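Local coordinates for periplasmic binding protein/LacI transcriptional regulator (Burkholderia graminis C4D1M, PDB 5HQJ) that binds D-arabinose in its pyranose form and probably serves as the periplasmic sugar-binding component of an ABC transporter, at residues Ser91-Lys103 / Leu113-Ser125. Numbering follows the deposited sequence.
Sequences SVNEPKSVESVMK and LTYDSDSPKSGRS. With 64K (alpha-D-arabinopyranose), chain B.
At the sugar-binding end of a parallel sheet, Ser91 meets Asp116, a residue of the alpha-D-arabinopyranose pocket. With OG anti to the backbone N (chi1 179°), the Ser91 hydroxyl faces Asp116, and Ser91 OG donates to the anti lone pair of Asp116 OD2 at 2.8 Å. Asp116 OD2 also accepts from O1 of the sugar at 2.6 Å, and Asp116 OD1 accepts from O2. Ser91 is thus a second-shell residue, and its bond is consistent with a role in orienting the carboxylate that takes two sugar hydroxyls. Ser91 CB makes a CH-pi contact with one face of the Tyr115 ring, 4.0 Å from the centroid and offset toward the rim. Phe42 of helix 42-56 also touches Ser91, Tyr115 and Asp116. Next to this, Val92 N donates a nearly straight bond to Ser117 O. A water links Val92 O, Ser117 OG and Asp118 O.

The first loop is the strand-to-helix connection of the beta-alpha-beta unit of strand 87-90, helix 99-106 and strand 111-115, in one of the two lobes of the periplasmic binding protein fold. The second runs on from its last strand. Farther from the sugar, Ser119 OG donates to Pro95 O at 2.8 Å, tying the two loops together. Val92 CG2 packs against Ser119 CB. Ser122 closes a type I turn, and its OG donates to Ser119 O in the carbonyl plane. Glu99 runs alongside Lys121, and Glu99 CA comes to 4.0 Å from Ser122 CA. The selenomethionine Met102 bends at chi3 (67°), which brings Met102 CE to 3.4 Å from Ser122 OG and near Thr114 CG2. Asp118 CB points away from 91-103: Arg124 grips its carboxylate side-on through NE and NH2.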
ATOM      1  N   SER A  91       2.352   6.270   7.547  1.00 19.65           N
ATOM      2  CA  SER A  91       2.752   5.181   6.659  1.00 20.52           C
ATOM      3  C   SER A  91       4.244   5.333   6.294  1.00 26.39           C
ATOM      4  O   SER A  91       4.646   6.345   5.697  1.00 21.81           O
ATOM      5  CB  SER A  91       1.893   5.201   5.396  1.00 19.94           C
ATOM      6  OG  SER A  91       2.284   4.172   4.524  1.00 18.87           O
ATOM      7  N   VAL A  92       5.055   4.330   6.637  1.00 26.16           N
ATOM      8  CA  VAL A  92       6.525   4.437   6.586  1.00 23.79           C
ATOM      9  C   VAL A  92       7.151   3.909   5.296  1.00 24.02           C
ATOM     10  O   VAL A  92       6.905   2.787   4.877  1.00 26.61           O
ATOM     11  CB  VAL A  92       7.139   3.672   7.766  1.00 26.70           C
ATOM     12  CG1 VAL A  92       8.628   3.846   7.802  1.00 26.80           C
ATOM     13  CG2 VAL A  92       6.528   4.165   9.058  1.00 24.74           C
ATOM     14  N   ASN A  93       7.991   4.733   4.676  1.00 31.58           N
ATOM     15  CA  ASN A  93       8.651   4.309   3.452  1.00 27.57           C
ATOM     16  C   ASN A  93       9.742   3.273   3.704  1.00 28.18           C
ATOM     17  O   ASN A  93       9.846   2.285   2.980  1.00 31.02           O
ATOM     18  CB  ASN A  93       9.231   5.513   2.717  1.00 26.56           C
ATOM     19  CG  ASN A  93       8.230   6.146   1.742  1.00 25.25           C
ATOM     20  OD1 ASN A  93       7.699   5.482   0.837  1.00 28.88           O
ATOM     21  ND2 ASN A  93       7.997   7.409   1.915  1.00 26.68           N
ATOM     22  N   GLU A  94      10.515   3.502   4.754  1.00 30.93           N
ATOM     23  CA  GLU A  94      11.595   2.594   5.143  1.00 43.12           C
ATOM     24  C   GLU A  94      11.696   2.552   6.690  1.00 30.18           C
ATOM     25  O   GLU A  94      11.919   3.579   7.329  1.00 31.03           O
ATOM     26  CB  GLU A  94      12.905   3.042   4.482  1.00 43.22           C
ATOM     27  CG  GLU A  94      14.015   1.977   4.460  1.00 39.67           C
ATOM     28  CD  GLU A  94      14.577   1.738   5.833  1.00 41.69           C
ATOM     29  OE1 GLU A  94      14.769   0.558   6.196  1.00 39.82           O
ATOM     30  OE2 GLU A  94      14.800   2.743   6.546  1.00 37.08           O
ATOM     31  N   PRO A  95      11.506   1.357   7.288  1.00 32.35           N
ATOM     32  CA  PRO A  95      11.201   1.239   8.721  1.00 39.50           C
ATOM     33  C   PRO A  95      12.334   1.645   9.652  1.00 46.58           C
ATOM     34  O   PRO A  95      12.072   2.243  10.697  1.00 53.87           O
ATOM     35  CB  PRO A  95      10.882  -0.257   8.897  1.00 29.09           C
ATOM     36  CG  PRO A  95      11.536  -0.921   7.785  1.00 33.94           C
ATOM     37  CD  PRO A  95      11.526   0.040   6.634  1.00 30.55           C
ATOM     38  N   LYS A  96      13.574   1.325   9.286  1.00 53.89           N
ATOM     39  CA  LYS A  96      14.680   1.570  10.193  1.00 54.62           C
ATOM     40  C   LYS A  96      14.891   3.076  10.299  1.00 39.39           C
ATOM     41  O   LYS A  96      15.111   3.584  11.389  1.00 43.55           O
ATOM     42  CB  LYS A  96      15.973   0.854   9.739  1.00 55.18           C
ATOM     43  CG  LYS A  96      15.911  -0.700   9.758  1.00 49.69           C
ATOM     44  CD  LYS A  96      15.301  -1.252   8.456  1.00 73.13           C
ATOM     45  CE  LYS A  96      15.106  -2.771   8.445  1.00 96.73           C
ATOM     46  NZ  LYS A  96      14.377  -3.213   7.211  1.00 99.36           N
ATOM     47  N   SER A  97      14.776   3.788   9.174  1.00 36.79           N
ATOM     48  CA  SER A  97      15.048   5.218   9.131  1.00 38.35           C
ATOM     49  C   SER A  97      14.377   6.022  10.252  1.00 36.85           C
ATOM     50  O   SER A  97      14.913   7.001  10.762  1.00 38.35           O
ATOM     51  CB  SER A  97      14.587   5.786   7.778  1.00 53.64           C
ATOM     52  OG  SER A  97      15.334   5.245   6.706  1.00 69.23           O
ATOM     53  N   VAL A  98      13.171   5.617  10.608  1.00 39.35           N
ATOM     54  CA  VAL A  98      12.296   6.471  11.391  1.00 34.72           C
ATOM     55  C   VAL A  98      12.157   6.001  12.858  1.00 35.25           C
ATOM     56  O   VAL A  98      11.485   6.643  13.672  1.00 35.17           O
ATOM     57  CB  VAL A  98      10.921   6.537  10.684  1.00 32.39           C
ATOM     58  CG1 VAL A  98      10.157   5.225  10.840  1.00 31.24           C
ATOM     59  CG2 VAL A  98      10.141   7.741  11.143  1.00 40.22           C
ATOM     60  N   GLU A  99      12.832   4.903  13.205  1.00 37.56           N
ATOM     61  CA  GLU A  99      12.690   4.328  14.545  1.00 40.64           C
ATOM     62  C   GLU A  99      13.067   5.317  15.649  1.00 38.27           C
ATOM     63  O   GLU A  99      12.390   5.406  16.671  1.00 38.16           O
ATOM     64  CB  GLU A  99      13.548   3.064  14.701  1.00 39.52           C
ATOM     65  CG  GLU A  99      13.235   1.962  13.707  1.00 35.68           C
ATOM     66  CD  GLU A  99      14.004   0.695  13.984  1.00 41.56           C
ATOM     67  OE1 GLU A  99      14.807   0.695  14.938  1.00 46.51           O
ATOM     68  OE2 GLU A  99      13.822  -0.293  13.246  1.00 46.38           O
ATOM     69  N   SER A 100      14.161   6.050  15.451  1.00 43.45           N
ATOM     70  CA  SER A 100      14.706   6.881  16.512  1.00 42.17           C
ATOM     71  C   SER A 100      13.829   8.089  16.863  1.00 41.85           C
ATOM     72  O   SER A 100      13.578   8.360  18.037  1.00 42.71           O
ATOM     73  CB  SER A 100      16.113   7.350  16.118  1.00 58.80           C
ATOM     74  OG  SER A 100      16.551   6.662  14.954  1.00 61.61           O
ATOM     75  N   VAL A 101      13.369   8.821  15.855  1.00 40.73           N
ATOM     76  CA  VAL A 101      12.571  10.017  16.112  1.00 40.52           C
ATOM     77  C   VAL A 101      11.163   9.652  16.606  1.00 38.78           C
ATOM     78  O   VAL A 101      10.544  10.405  17.355  1.00 39.10           O
ATOM     79  CB  VAL A 101      12.482  10.906  14.850  1.00 39.85           C
ATOM     80  CG1 VAL A 101      11.697  10.205  13.727  1.00 40.92           C
ATOM     81  CG2 VAL A 101      11.866  12.264  15.183  1.00 41.03           C
HETATM   82  N   MSE A 102      10.667   8.488  16.217  1.00 38.78           N
HETATM   83  CA  MSE A 102       9.341   8.070  16.678  1.00 37.29           C
HETATM   84  C   MSE A 102       9.345   7.730  18.162  1.00 36.55           C
HETATM   85  O   MSE A 102       8.362   7.971  18.863  1.00 36.07           O
HETATM   86  CB  MSE A 102       8.834   6.883  15.853  1.00 33.34           C
HETATM   87  CG  MSE A 102       8.433   7.317  14.445  1.00 38.15           C
HETATM   88 SE   MSE A 102       7.832   5.905  13.264  1.00 71.54          SE
HETATM   89  CE  MSE A 102       6.185   5.456  14.227  1.00 29.49           C
ATOM     90  N   LYS A 103      10.467   7.209  18.645  1.00 38.21           N
ATOM     91  CA  LYS A 103      10.623   6.957  20.064  1.00 39.65           C
ATOM     92  C   LYS A 103      10.655   8.244  20.887  1.00 42.37           C
ATOM     93  O   LYS A 103      10.059   8.287  21.952  1.00 41.72           O
ATOM     94  CB  LYS A 103      11.890   6.146  20.329  1.00 43.99           C
ATOM     95  CG  LYS A 103      11.801   4.723  19.816  1.00 42.07           C
ATOM     96  CD  LYS A 103      12.557   3.743  20.682  1.00 51.42           C
ATOM     97  CE  LYS A 103      12.141   2.303  20.361  1.00 71.12           C
ATOM     98  NZ  LYS A 103      11.090   1.760  21.295  1.00 80.25           N
ATOM     99  N   LEU A 113       1.181   5.878  15.994  1.00 23.38           N
ATOM    100  CA  LEU A 113       0.857   4.605  15.399  1.00 24.37           C
ATOM    101  C   LEU A 113       1.163   4.619  13.912  1.00 22.21           C
ATOM    102  O   LEU A 113       1.395   5.683  13.303  1.00 21.40           O
ATOM    103  CB  LEU A 113      -0.617   4.259  15.650  1.00 23.89           C
ATOM    104  CG  LEU A 113      -1.736   5.117  15.031  1.00 23.91           C
ATOM    105  CD1 LEU A 113      -1.984   4.789  13.552  1.00 26.70           C
ATOM    106  CD2 LEU A 113      -3.055   4.947  15.813  1.00 19.24           C
ATOM    107  N   THR A 114       1.181   3.430  13.327  1.00 20.05           N
ATOM    108  CA  THR A 114       1.387   3.308  11.886  1.00 19.90           C
ATOM    109  C   THR A 114       0.155   2.774  11.192  1.00 22.50           C
ATOM    110  O   THR A 114      -0.711   2.176  11.844  1.00 17.71           O
ATOM    111  CB  THR A 114       2.585   2.406  11.585  1.00 20.28           C
ATOM    112  OG1 THR A 114       2.404   1.126  12.210  1.00 22.78           O
ATOM    113  CG2 THR A 114       3.844   3.059  12.119  1.00 22.39           C
ATOM    114  N   TYR A 115       0.083   3.032   9.882  1.00 18.10           N
ATOM    115  CA  TYR A 115      -0.998   2.506   9.022  1.00 14.87           C
ATOM    116  C   TYR A 115      -0.379   2.217   7.655  1.00 18.46           C
ATOM    117  O   TYR A 115       0.625   2.830   7.281  1.00 16.45           O
ATOM    118  CB  TYR A 115      -2.203   3.487   8.945  1.00 13.84           C
ATOM    119  CG  TYR A 115      -1.937   4.691   8.091  1.00 14.27           C
ATOM    120  CD1 TYR A 115      -1.176   5.748   8.588  1.00 20.07           C
ATOM    121  CD2 TYR A 115      -2.363   4.751   6.778  1.00 13.38           C
ATOM    122  CE1 TYR A 115      -0.871   6.836   7.808  1.00 19.67           C
ATOM    123  CE2 TYR A 115      -2.058   5.848   5.974  1.00 19.70           C
ATOM    124  CZ  TYR A 115      -1.308   6.885   6.509  1.00 19.71           C
ATOM    125  OH  TYR A 115      -0.974   7.973   5.753  1.00 19.31           O
ATOM    126  N   ASP A 116      -0.947   1.228   6.963  1.00 19.27           N
ATOM    127  CA  ASP A 116      -0.572   0.847   5.603  1.00 13.85           C
ATOM    128  C   ASP A 116       0.787   0.167   5.493  1.00 16.79           C
ATOM    129  O   ASP A 116       0.871  -0.940   4.968  1.00 24.05           O
ATOM    130  CB  ASP A 116      -0.613   2.088   4.691  1.00 16.95           C
ATOM    131  CG  ASP A 116      -0.119   1.792   3.312  1.00 22.44           C
ATOM    132  OD1 ASP A 116      -0.615   0.828   2.681  1.00 22.69           O
ATOM    133  OD2 ASP A 116       0.793   2.507   2.893  1.00 18.32           O
ATOM    134  N   SER A 117       1.830   0.870   5.945  1.00 19.85           N
ATOM    135  CA  SER A 117       3.204   0.352   5.927  1.00 24.51           C
ATOM    136  C   SER A 117       3.881   0.603   7.279  1.00 19.51           C
ATOM    137  O   SER A 117       4.126   1.736   7.716  1.00 22.58           O
ATOM    138  CB  SER A 117       4.040   0.960   4.795  1.00 22.18           C
ATOM    139  OG  SER A 117       5.076   0.024   4.420  1.00 25.00           O
ATOM    140  N   ASP A 118       4.162  -0.508   7.950  1.00 26.57           N
ATOM    141  CA  ASP A 118       4.630  -0.494   9.336  1.00 29.75           C
ATOM    142  C   ASP A 118       6.134  -0.221   9.505  1.00 26.43           C
ATOM    143  O   ASP A 118       6.918  -0.385   8.564  1.00 31.08           O
ATOM    144  CB  ASP A 118       4.294  -1.843   9.996  1.00 27.01           C
ATOM    145  CG  ASP A 118       4.307  -1.775  11.516  1.00 25.24           C
ATOM    146  OD1 ASP A 118       4.443  -0.674  12.068  1.00 28.77           O
ATOM    147  OD2 ASP A 118       4.172  -2.837  12.167  1.00 28.12           O
ATOM    148  N   SER A 119       6.481   0.271  10.696  1.00 28.18           N
ATOM    149  CA  SER A 119       7.851   0.244  11.237  1.00 38.77           C
ATOM    150  C   SER A 119       7.817  -0.439  12.611  1.00 37.32           C
ATOM    151  O   SER A 119       7.610   0.222  13.627  1.00 28.71           O
ATOM    152  CB  SER A 119       8.448   1.651  11.373  1.00 45.94           C
ATOM    153  OG  SER A 119       9.697   1.609  12.065  1.00 50.36           O
ATOM    154  N   PRO A 120       7.985  -1.770  12.645  1.00 36.12           N
ATOM    155  CA  PRO A 120       7.710  -2.551  13.861  1.00 47.43           C
ATOM    156  C   PRO A 120       8.565  -2.238  15.093  1.00 35.86           C
ATOM    157  O   PRO A 120       8.114  -2.554  16.195  1.00 31.67           O
ATOM    158  CB  PRO A 120       7.964  -3.996  13.413  1.00 48.72           C
ATOM    159  CG  PRO A 120       8.685  -3.902  12.112  1.00 38.77           C
ATOM    160  CD  PRO A 120       8.216  -2.640  11.485  1.00 25.94           C
ATOM    161  N   LYS A 121       9.735  -1.630  14.927  1.00 38.44           N
ATOM    162  CA  LYS A 121      10.627  -1.380  16.057  1.00 43.50           C
ATOM    163  C   LYS A 121      10.670   0.094  16.491  1.00 44.37           C
ATOM    164  O   LYS A 121      11.510   0.487  17.304  1.00 43.06           O
ATOM    165  CB  LYS A 121      12.038  -1.859  15.710  1.00 62.13           C
ATOM    166  CG  LYS A 121      12.126  -3.347  15.394  1.00 60.87           C
ATOM    167  CD  LYS A 121      11.883  -4.184  16.635  1.00 69.13           C
ATOM    168  CE  LYS A 121      12.299  -5.635  16.425  1.00 80.64           C
ATOM    169  NZ  LYS A 121      11.316  -6.396  15.610  1.00 96.98           N
ATOM    170  N   SER A 122       9.761   0.901  15.958  1.00 31.85           N
ATOM    171  CA  SER A 122       9.655   2.322  16.310  1.00 43.83           C
ATOM    172  C   SER A 122       9.006   2.591  17.673  1.00 42.91           C
ATOM    173  O   SER A 122       9.031   3.723  18.177  1.00 43.13           O
ATOM    174  CB  SER A 122       8.850   3.054  15.241  1.00 34.23           C
ATOM    175  OG  SER A 122       7.559   2.473  15.108  1.00 33.02           O
ATOM    176  N   GLY A 123       8.415   1.558  18.259  1.00 35.90           N
ATOM    177  CA  GLY A 123       7.707   1.710  19.517  1.00 34.30           C
ATOM    178  C   GLY A 123       6.290   2.197  19.322  1.00 32.56           C
ATOM    179  O   GLY A 123       5.596   2.549  20.279  1.00 30.69           O
ATOM    180  N   ARG A 124       5.854   2.228  18.068  1.00 33.82           N
ATOM    181  CA  ARG A 124       4.494   2.667  17.755  1.00 30.16           C
ATOM    182  C   ARG A 124       3.508   1.788  18.521  1.00 28.45           C
ATOM    183  O   ARG A 124       3.796   0.624  18.800  1.00 32.86           O
ATOM    184  CB  ARG A 124       4.238   2.626  16.243  1.00 26.54           C
ATOM    185  CG  ARG A 124       3.812   1.284  15.660  1.00 24.35           C
ATOM    186  CD  ARG A 124       4.866   0.170  15.762  1.00 25.62           C
ATOM    187  NE  ARG A 124       4.365  -1.014  15.068  1.00 27.04           N
ATOM    188  CZ  ARG A 124       3.540  -1.919  15.597  1.00 27.09           C
ATOM    189  NH1 ARG A 124       3.128  -1.818  16.862  1.00 30.30           N
ATOM    190  NH2 ARG A 124       3.125  -2.939  14.857  1.00 27.23           N
ATOM    191  N   SER A 125       2.369   2.367  18.873  1.00 25.33           N
ATOM    192  CA  SER A 125       1.368   1.692  19.698  1.00 24.58           C
ATOM    193  C   SER A 125       0.767   0.506  18.970  1.00 31.19           C
ATOM    194  O   SER A 125       0.448  -0.517  19.562  1.00 29.08           O
ATOM    195  CB  SER A 125       0.254   2.665  20.103  1.00 24.30           C
ATOM    196  OG  SER A 125      -0.482   3.154  18.985  1.00 24.45           O
TER
HETATM  197  O2  64K B 401      -0.216  -0.134   0.277  1.00 16.25           O
HETATM  198  C2  64K B 401       0.611   0.508  -0.752  1.00 23.94           C
HETATM  199  C3  64K B 401      -0.246   0.692  -1.963  1.00 16.72           C
HETATM  200  O3  64K B 401      -0.405  -0.556  -2.599  1.00 17.68           O
HETATM  201  C4  64K B 401       0.404   1.612  -2.991  1.00 25.40           C
HETATM  202  O4  64K B 401       1.566   1.011  -3.593  1.00 27.04           O
HETATM  203  C5  64K B 401       0.831   2.852  -2.347  1.00 16.43           C
HETATM  204  O5  64K B 401       1.830   2.538  -1.345  1.00 16.05           O
HETATM  205  C1  64K B 401       1.104   1.836  -0.251  1.00 22.94           C
HETATM  206  O1  64K B 401       1.985   1.616   0.782  1.00 12.46           O
HETATM  207  O   HOH W   1       7.650   0.089   5.568  1.00 23.90           O